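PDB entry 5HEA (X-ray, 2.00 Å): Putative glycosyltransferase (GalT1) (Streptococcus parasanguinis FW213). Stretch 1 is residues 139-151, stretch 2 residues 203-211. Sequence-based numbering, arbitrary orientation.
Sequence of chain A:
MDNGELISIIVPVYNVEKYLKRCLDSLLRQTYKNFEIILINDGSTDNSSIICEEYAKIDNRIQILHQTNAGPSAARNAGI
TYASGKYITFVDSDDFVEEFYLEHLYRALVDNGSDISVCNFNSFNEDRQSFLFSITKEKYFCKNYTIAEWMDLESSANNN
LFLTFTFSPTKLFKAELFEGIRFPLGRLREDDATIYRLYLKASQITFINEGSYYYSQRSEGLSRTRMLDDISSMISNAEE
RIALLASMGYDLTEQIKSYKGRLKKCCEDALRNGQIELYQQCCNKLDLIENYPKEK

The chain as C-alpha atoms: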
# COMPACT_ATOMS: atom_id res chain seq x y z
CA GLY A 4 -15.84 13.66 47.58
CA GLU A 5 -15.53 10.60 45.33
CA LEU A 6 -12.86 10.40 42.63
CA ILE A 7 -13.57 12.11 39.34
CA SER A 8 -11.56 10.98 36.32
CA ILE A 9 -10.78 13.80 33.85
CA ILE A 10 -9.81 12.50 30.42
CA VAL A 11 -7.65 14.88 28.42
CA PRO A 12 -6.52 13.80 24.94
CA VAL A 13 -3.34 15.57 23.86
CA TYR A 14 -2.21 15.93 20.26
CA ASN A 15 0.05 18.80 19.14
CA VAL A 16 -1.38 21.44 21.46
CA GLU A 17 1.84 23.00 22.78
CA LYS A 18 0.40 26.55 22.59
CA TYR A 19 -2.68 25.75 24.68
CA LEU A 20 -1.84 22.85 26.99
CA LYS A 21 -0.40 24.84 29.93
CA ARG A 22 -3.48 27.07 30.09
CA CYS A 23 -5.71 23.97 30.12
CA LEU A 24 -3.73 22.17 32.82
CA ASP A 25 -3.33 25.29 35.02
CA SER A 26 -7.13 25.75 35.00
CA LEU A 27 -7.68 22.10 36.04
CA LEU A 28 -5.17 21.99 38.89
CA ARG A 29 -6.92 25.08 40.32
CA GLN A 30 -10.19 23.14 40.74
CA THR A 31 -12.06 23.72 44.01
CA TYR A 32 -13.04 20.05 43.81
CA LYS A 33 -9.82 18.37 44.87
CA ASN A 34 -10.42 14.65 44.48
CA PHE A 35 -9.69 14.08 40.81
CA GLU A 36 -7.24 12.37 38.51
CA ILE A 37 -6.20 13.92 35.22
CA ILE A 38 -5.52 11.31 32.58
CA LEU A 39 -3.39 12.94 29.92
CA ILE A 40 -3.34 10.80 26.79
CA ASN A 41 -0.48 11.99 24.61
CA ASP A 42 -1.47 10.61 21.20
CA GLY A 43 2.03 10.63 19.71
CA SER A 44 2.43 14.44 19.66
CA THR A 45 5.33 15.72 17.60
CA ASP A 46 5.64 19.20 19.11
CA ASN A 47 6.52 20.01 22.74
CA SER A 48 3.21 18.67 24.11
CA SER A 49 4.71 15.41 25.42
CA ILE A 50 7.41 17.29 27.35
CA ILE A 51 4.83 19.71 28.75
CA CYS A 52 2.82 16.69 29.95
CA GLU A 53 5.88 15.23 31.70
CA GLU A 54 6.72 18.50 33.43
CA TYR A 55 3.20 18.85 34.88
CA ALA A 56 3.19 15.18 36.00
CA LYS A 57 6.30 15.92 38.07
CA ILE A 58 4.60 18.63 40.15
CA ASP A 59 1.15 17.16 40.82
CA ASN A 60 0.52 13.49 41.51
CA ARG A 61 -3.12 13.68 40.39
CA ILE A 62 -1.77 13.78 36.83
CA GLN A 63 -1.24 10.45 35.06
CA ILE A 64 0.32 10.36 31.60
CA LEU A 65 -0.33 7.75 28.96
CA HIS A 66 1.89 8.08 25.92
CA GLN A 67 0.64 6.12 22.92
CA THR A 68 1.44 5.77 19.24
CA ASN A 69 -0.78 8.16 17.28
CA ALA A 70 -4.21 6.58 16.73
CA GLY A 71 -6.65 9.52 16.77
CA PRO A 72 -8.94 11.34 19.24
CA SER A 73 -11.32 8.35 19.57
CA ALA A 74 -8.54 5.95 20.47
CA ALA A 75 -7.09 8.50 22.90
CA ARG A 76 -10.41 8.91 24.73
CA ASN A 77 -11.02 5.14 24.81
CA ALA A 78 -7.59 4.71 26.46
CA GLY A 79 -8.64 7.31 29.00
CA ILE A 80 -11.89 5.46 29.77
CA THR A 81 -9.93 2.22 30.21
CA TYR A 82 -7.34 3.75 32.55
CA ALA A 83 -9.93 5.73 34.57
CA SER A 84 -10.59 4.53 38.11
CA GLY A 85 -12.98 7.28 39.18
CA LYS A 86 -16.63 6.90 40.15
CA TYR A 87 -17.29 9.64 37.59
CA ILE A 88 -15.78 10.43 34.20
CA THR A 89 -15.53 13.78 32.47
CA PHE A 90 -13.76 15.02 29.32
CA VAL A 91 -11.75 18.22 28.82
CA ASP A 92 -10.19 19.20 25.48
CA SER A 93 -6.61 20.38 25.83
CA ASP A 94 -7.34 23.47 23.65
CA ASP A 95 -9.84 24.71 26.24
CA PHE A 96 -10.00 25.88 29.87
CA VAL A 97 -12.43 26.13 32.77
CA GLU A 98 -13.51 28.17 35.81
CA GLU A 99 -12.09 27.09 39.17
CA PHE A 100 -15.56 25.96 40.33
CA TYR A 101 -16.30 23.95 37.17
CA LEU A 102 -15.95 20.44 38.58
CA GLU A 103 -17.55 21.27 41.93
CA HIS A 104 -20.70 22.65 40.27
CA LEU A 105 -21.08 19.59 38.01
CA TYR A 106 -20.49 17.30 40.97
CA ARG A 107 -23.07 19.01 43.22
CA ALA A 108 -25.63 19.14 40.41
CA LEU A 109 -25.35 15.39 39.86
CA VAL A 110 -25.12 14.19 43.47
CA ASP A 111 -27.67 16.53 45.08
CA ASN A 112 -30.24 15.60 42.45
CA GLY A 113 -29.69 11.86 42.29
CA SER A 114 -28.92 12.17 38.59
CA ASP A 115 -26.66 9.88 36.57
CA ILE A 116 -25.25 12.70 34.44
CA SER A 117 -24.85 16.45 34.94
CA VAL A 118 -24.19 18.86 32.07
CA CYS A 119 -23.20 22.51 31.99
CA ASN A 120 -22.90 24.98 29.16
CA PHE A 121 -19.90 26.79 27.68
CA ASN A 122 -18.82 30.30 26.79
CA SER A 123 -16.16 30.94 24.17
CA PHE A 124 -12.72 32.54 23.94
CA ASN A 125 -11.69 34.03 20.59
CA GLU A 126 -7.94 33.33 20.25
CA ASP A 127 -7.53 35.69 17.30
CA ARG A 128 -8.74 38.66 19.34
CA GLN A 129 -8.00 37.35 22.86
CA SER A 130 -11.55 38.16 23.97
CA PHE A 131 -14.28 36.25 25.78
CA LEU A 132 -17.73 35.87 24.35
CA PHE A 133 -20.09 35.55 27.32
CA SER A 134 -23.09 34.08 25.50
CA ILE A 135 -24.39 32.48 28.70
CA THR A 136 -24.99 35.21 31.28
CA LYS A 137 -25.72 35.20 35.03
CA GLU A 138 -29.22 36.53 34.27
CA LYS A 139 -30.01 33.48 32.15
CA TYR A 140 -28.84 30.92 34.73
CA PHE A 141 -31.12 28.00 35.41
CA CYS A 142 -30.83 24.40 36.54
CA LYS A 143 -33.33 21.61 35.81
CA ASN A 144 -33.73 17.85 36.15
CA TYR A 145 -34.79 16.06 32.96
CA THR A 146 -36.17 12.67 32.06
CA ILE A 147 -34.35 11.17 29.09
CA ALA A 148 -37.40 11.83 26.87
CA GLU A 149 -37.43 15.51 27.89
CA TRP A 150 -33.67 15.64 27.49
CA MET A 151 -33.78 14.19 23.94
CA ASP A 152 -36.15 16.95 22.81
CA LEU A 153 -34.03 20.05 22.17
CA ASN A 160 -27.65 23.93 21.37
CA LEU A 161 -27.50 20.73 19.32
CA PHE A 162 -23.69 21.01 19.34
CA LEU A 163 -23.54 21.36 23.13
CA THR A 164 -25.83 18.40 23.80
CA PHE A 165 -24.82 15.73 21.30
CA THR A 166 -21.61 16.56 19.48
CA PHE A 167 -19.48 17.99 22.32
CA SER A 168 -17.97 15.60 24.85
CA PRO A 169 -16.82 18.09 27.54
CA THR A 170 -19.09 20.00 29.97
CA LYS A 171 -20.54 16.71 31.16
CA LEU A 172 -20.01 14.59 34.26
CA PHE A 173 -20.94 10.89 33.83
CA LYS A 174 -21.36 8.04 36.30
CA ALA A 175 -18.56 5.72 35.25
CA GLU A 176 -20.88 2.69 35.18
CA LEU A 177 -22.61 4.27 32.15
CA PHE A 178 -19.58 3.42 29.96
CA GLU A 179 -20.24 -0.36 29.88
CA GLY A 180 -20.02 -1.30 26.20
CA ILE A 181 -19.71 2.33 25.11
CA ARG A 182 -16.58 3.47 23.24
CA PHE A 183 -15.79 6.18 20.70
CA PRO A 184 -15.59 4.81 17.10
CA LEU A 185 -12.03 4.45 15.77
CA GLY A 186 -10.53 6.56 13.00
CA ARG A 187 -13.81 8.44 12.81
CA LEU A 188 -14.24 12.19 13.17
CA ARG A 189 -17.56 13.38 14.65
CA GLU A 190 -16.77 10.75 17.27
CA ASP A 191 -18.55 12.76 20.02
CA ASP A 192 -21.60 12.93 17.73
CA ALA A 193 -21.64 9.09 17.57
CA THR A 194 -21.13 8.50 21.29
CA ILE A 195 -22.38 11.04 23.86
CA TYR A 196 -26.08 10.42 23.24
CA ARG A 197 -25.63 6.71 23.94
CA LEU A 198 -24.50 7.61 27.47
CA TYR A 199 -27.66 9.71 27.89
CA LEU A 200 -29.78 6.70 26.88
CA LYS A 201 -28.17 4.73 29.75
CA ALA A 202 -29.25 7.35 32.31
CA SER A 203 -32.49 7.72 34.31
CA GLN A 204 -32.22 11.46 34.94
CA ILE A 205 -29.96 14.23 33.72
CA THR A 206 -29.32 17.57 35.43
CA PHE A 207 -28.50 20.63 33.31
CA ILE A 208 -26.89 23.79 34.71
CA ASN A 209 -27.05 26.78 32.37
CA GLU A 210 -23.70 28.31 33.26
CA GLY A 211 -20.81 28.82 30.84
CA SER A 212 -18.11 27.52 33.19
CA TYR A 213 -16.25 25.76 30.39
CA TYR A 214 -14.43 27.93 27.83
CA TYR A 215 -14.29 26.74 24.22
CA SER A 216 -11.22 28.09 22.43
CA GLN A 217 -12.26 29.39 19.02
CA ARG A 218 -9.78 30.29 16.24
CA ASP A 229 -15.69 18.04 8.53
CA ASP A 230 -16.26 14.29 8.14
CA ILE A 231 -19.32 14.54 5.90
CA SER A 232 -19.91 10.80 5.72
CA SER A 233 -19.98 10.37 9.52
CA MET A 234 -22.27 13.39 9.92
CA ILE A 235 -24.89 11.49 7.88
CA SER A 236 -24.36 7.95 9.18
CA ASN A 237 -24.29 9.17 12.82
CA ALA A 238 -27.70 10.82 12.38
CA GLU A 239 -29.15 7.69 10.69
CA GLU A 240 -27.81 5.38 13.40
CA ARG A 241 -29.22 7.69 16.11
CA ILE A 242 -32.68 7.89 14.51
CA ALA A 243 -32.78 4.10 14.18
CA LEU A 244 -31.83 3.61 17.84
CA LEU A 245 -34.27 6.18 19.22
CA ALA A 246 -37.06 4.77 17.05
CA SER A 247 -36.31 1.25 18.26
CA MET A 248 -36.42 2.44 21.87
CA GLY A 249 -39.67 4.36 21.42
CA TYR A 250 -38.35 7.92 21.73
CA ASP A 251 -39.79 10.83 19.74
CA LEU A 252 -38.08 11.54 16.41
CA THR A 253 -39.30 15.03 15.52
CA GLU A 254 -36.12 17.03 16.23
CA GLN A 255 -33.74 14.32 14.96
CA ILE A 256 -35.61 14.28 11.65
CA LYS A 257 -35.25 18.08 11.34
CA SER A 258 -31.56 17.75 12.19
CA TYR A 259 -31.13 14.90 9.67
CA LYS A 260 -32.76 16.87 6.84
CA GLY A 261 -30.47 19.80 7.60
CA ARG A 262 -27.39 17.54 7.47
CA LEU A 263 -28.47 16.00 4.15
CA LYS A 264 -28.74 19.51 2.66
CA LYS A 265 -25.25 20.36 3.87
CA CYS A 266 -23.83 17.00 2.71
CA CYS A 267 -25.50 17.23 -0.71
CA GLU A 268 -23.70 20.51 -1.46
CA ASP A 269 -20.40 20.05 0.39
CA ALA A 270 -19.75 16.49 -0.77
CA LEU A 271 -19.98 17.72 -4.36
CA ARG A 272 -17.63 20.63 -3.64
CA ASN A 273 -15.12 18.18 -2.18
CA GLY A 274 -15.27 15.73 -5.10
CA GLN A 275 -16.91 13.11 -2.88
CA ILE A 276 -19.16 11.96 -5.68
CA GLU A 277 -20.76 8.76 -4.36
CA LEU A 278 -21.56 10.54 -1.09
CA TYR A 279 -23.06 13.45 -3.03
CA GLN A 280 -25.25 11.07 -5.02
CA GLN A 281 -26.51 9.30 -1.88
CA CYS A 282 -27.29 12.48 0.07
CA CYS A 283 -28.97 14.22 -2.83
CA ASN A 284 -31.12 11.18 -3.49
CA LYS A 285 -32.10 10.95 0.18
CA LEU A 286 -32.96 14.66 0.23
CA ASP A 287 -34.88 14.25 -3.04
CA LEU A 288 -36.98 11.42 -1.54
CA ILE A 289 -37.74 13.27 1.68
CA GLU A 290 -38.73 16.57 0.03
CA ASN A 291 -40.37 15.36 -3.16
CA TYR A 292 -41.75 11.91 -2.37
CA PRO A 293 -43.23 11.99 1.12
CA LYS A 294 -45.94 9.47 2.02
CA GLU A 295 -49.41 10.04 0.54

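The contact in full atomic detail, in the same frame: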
# COMPACT_ATOMS: atom_id res chain seq x y z
N LYS A 139 -29.36 34.61 32.82
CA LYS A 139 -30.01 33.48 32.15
C LYS A 139 -29.75 32.14 32.84
O LYS A 139 -30.13 31.09 32.32
CB LYS A 139 -29.58 33.41 30.68
CG LYS A 139 -30.28 34.44 29.79
CD LYS A 139 -31.80 34.27 29.86
CE LYS A 139 -32.53 35.09 28.80
NZ LYS A 139 -32.40 36.56 29.01
N TYR A 140 -29.10 32.16 34.00
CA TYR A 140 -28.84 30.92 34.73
C TYR A 140 -30.13 30.18 35.09
O TYR A 140 -31.09 30.76 35.57
CB TYR A 140 -28.04 31.17 36.01
CG TYR A 140 -27.86 29.92 36.86
CD1 TYR A 140 -26.85 29.02 36.59
CD2 TYR A 140 -28.72 29.64 37.93
CE1 TYR A 140 -26.68 27.88 37.35
CE2 TYR A 140 -28.56 28.49 38.70
CZ TYR A 140 -27.53 27.61 38.40
OH TYR A 140 -27.34 26.46 39.14
N PHE A 141 -30.12 28.88 34.84
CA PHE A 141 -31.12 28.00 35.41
C PHE A 141 -30.50 26.61 35.58
O PHE A 141 -29.44 26.32 35.04
CB PHE A 141 -32.41 27.94 34.58
CG PHE A 141 -32.27 27.22 33.27
CD1 PHE A 141 -32.51 25.85 33.18
CD2 PHE A 141 -31.90 27.90 32.12
CE1 PHE A 141 -32.38 25.17 31.96
CE2 PHE A 141 -31.76 27.22 30.90
CZ PHE A 141 -32.00 25.86 30.82
N CYS A 142 -31.19 25.79 36.34
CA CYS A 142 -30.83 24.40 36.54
C CYS A 142 -32.14 23.65 36.44
O CYS A 142 -33.19 24.21 36.77
CB CYS A 142 -30.19 24.22 37.92
SG CYS A 142 -29.67 22.54 38.28
N LYS A 143 -32.11 22.41 35.96
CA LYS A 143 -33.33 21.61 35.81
C LYS A 143 -32.97 20.13 35.73
O LYS A 143 -31.92 19.77 35.18
CB LYS A 143 -34.08 22.02 34.53
CG LYS A 143 -35.51 21.51 34.47
CD LYS A 143 -36.19 21.96 33.19
CE LYS A 143 -37.66 21.52 33.15
NZ LYS A 143 -37.81 20.03 33.17
N ASN A 144 -33.83 19.29 36.30
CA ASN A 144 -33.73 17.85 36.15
C ASN A 144 -34.58 17.42 34.97
O ASN A 144 -35.69 17.91 34.81
CB ASN A 144 -34.23 17.14 37.42
CG ASN A 144 -33.28 17.29 38.58
OD1 ASN A 144 -32.10 17.56 38.39
ND2 ASN A 144 -33.79 17.12 39.79
N TYR A 145 -34.05 16.53 34.13
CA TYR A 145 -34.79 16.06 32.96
C TYR A 145 -34.92 14.54 32.95
O TYR A 145 -34.01 13.82 33.35
CB TYR A 145 -34.07 16.45 31.66
CG TYR A 145 -33.98 17.93 31.40
CD1 TYR A 145 -34.96 18.58 30.65
CD2 TYR A 145 -32.91 18.68 31.88
CE1 TYR A 145 -34.87 19.94 30.40
CE2 TYR A 145 -32.82 20.04 31.63
CZ TYR A 145 -33.80 20.66 30.89
OH TYR A 145 -33.72 22.01 30.65
N THR A 146 -36.06 14.06 32.46
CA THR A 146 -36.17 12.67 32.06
C THR A 146 -35.40 12.56 30.75
O THR A 146 -35.12 13.57 30.10
CB THR A 146 -37.62 12.25 31.78
OG1 THR A 146 -38.09 12.96 30.62
CG2 THR A 146 -38.53 12.56 32.97
N ILE A 147 -35.09 11.33 30.34
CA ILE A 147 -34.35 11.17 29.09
C ILE A 147 -35.19 11.66 27.91
O ILE A 147 -34.68 12.32 27.02
CB ILE A 147 -33.88 9.72 28.87
CG1 ILE A 147 -33.14 9.22 30.11
CG2 ILE A 147 -33.00 9.63 27.62
CD1 ILE A 147 -32.12 10.22 30.67
N ALA A 148 -36.49 11.36 27.93
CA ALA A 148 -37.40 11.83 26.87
C ALA A 148 -37.42 13.35 26.73
O ALA A 148 -37.34 13.89 25.62
CB ALA A 148 -38.80 11.28 27.10
N GLU A 149 -37.53 14.05 27.86
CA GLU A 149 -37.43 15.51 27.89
C GLU A 149 -36.06 15.99 27.42
O GLU A 149 -35.94 16.98 26.69
CB GLU A 149 -37.65 16.04 29.31
CG GLU A 149 -39.06 15.84 29.84
CD GLU A 149 -39.20 16.27 31.29
OE1 GLU A 149 -38.19 16.22 32.03
OE2 GLU A 149 -40.31 16.65 31.70
N TRP A 150 -35.03 15.29 27.87
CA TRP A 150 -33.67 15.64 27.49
C TRP A 150 -33.47 15.54 25.97
O TRP A 150 -32.91 16.45 25.34
CB TRP A 150 -32.67 14.74 28.22
CG TRP A 150 -31.27 15.11 27.92
CD1 TRP A 150 -30.39 14.42 27.14
CD2 TRP A 150 -30.58 16.29 28.36
NE1 TRP A 150 -29.19 15.09 27.08
CE2 TRP A 150 -29.28 16.24 27.82
CE3 TRP A 150 -30.94 17.37 29.17
CZ2 TRP A 150 -28.33 17.23 28.06
CZ3 TRP A 150 -30.00 18.36 29.40
CH2 TRP A 150 -28.71 18.28 28.85
N MET A 151 -33.95 14.45 25.38
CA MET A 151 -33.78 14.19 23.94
C MET A 151 -34.70 15.04 23.06
O MET A 151 -35.00 14.65 21.93
CB MET A 151 -34.05 12.72 23.63
CG MET A 151 -33.13 11.72 24.32
SD MET A 151 -31.39 11.87 23.85
CE MET A 151 -30.71 10.48 24.72
N SER A 203 -31.09 7.60 33.89
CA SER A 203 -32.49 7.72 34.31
C SER A 203 -32.90 9.18 34.38
O SER A 203 -34.03 9.54 34.05
CB SER A 203 -32.71 7.08 35.69
OG SER A 203 -32.62 5.67 35.63
N GLN A 204 -31.97 10.03 34.81
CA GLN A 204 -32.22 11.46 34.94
C GLN A 204 -30.94 12.24 34.69
O GLN A 204 -29.84 11.82 35.07
CB GLN A 204 -32.74 11.80 36.34
CG GLN A 204 -32.94 13.30 36.58
CD GLN A 204 -33.52 13.59 37.96
OE1 GLN A 204 -34.73 13.52 38.16
NE2 GLN A 204 -32.65 13.91 38.90
N ILE A 205 -31.09 13.38 34.04
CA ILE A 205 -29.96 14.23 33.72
C ILE A 205 -30.21 15.62 34.29
O ILE A 205 -31.33 16.13 34.20
CB ILE A 205 -29.79 14.31 32.20
CG1 ILE A 205 -29.56 12.88 31.65
CG2 ILE A 205 -28.67 15.28 31.84
CD1 ILE A 205 -29.42 12.80 30.14
N THR A 206 -29.19 16.22 34.91
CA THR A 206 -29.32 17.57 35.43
C THR A 206 -28.51 18.55 34.58
O THR A 206 -27.32 18.34 34.34
CB THR A 206 -28.85 17.66 36.89
OG1 THR A 206 -29.65 16.80 37.71
CG2 THR A 206 -28.97 19.10 37.41
N PHE A 207 -29.17 19.60 34.10
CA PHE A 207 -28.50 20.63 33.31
C PHE A 207 -28.32 21.90 34.13
O PHE A 207 -29.27 22.37 34.77
CB PHE A 207 -29.31 20.96 32.05
CG PHE A 207 -28.67 22.01 31.18
CD1 PHE A 207 -27.51 21.74 30.47
CD2 PHE A 207 -29.24 23.27 31.06
CE1 PHE A 207 -26.93 22.69 29.68
CE2 PHE A 207 -28.65 24.24 30.27
CZ PHE A 207 -27.50 23.95 29.57
N ILE A 208 -27.10 22.45 34.13
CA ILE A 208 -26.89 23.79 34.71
C ILE A 208 -26.49 24.77 33.61
O ILE A 208 -25.46 24.58 32.94
CB ILE A 208 -25.86 23.81 35.88
CG1 ILE A 208 -24.69 22.89 35.60
CG2 ILE A 208 -26.52 23.37 37.18
CD1 ILE A 208 -23.66 22.87 36.70
N ASN A 209 -27.30 25.81 33.42
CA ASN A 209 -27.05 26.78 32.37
C ASN A 209 -26.04 27.84 32.79
O ASN A 209 -26.37 29.02 32.93
CB ASN A 209 -28.33 27.47 31.89
CG ASN A 209 -28.16 28.10 30.51
OD1 ASN A 209 -27.47 27.54 29.66
ND2 ASN A 209 -28.75 29.28 30.31
N GLU A 210 -24.80 27.40 32.99
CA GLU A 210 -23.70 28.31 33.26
C GLU A 210 -22.56 27.99 32.29
O GLU A 210 -22.29 26.82 32.01
CB GLU A 210 -23.23 28.17 34.71
CG GLU A 210 -22.81 26.76 35.10
CD GLU A 210 -22.34 26.66 36.55
OE1 GLU A 210 -23.12 27.02 37.46
OE2 GLU A 210 -21.19 26.21 36.78
N GLY A 211 -21.92 29.02 31.76
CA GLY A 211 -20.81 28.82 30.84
C GLY A 211 -19.50 28.75 31.60
O GLY A 211 -18.69 29.67 31.53
O HOH W 1 -24.52 25.37 39.53
O HOH W 2 -35.90 9.07 32.21

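Two strands distant in sequence can pair through their backbones while their side chains sort onto two faces with different chemistry, and this contact is a compact example. The strands run antiparallel, at 156° between their directions, and together the two stretches bury 873 Å².

At the start of stretch 2, S203 turns its CB away from its partner and takes part through its backbone: a water donates to S203 O and accepts from I147 N, joining the stretch to the first turn of the helix in stretch 1. That helix is capped by T146, whose OG1 accepts from E149 N at 3.0 Å. Q204 extends its long side chain along the face it shares with N144, bringing NE2 to 3.5 Å from N144 CG.

I205 loses the most surface to the other stretch. Its backbone forms a reciprocal pair with Y145, Y145 N donating to I205 O at 2.8 Å and I205 N to Y145 O at 3.0 Å. Its side chain leaves the opposite face of the sheet from Q204 and reaches under the helix, where CD1 lies over the face of the W150 five-membered ring, 3.5 Å from W150 CD1, and 3.8 Å from I147 CD1. A branched, wholly apolar chain suits a place between the W150 ring and the end of I147.

T206 returns to the face of N144. Buried there, its hydroxyl needs a partner, and T206 OG1 donates to N144 OD1 at 2.7 Å; its methyl CG2 meets C142 SG at 3.6 Å. One small residue thus serves both a polar and an apolar neighbour.

F207 repeats the pattern of I205. F207 N donates to K143 O at 3.0 Å and K143 N to F207 O at 3.1 Å, while the side chain joins the aromatic face. Its CB sits at the edges of two rings, 3.7 Å from Y145 CE2 and 3.8 Å from W150 CZ3, and its ring meets that of F141 obliquely, with CE2 3.8 Å from F141 CZ. K143, on the same face, instead leads its charged end away.

I208 packs CG2 against C142 SG at 3.4 Å and Y140 OH at 3.7 Å. N209 then closes the ladder: N209 N donates to F141 O at 2.7 Å, N209 ND2 to K139 O at 3.0 Å, and CB covers a face of the F141 ring. An amide side chain can thus extend the pairing beyond the last backbone bond. Finally, a water bridges E210 OE1 and Y140 OH, 3.0 Å from each.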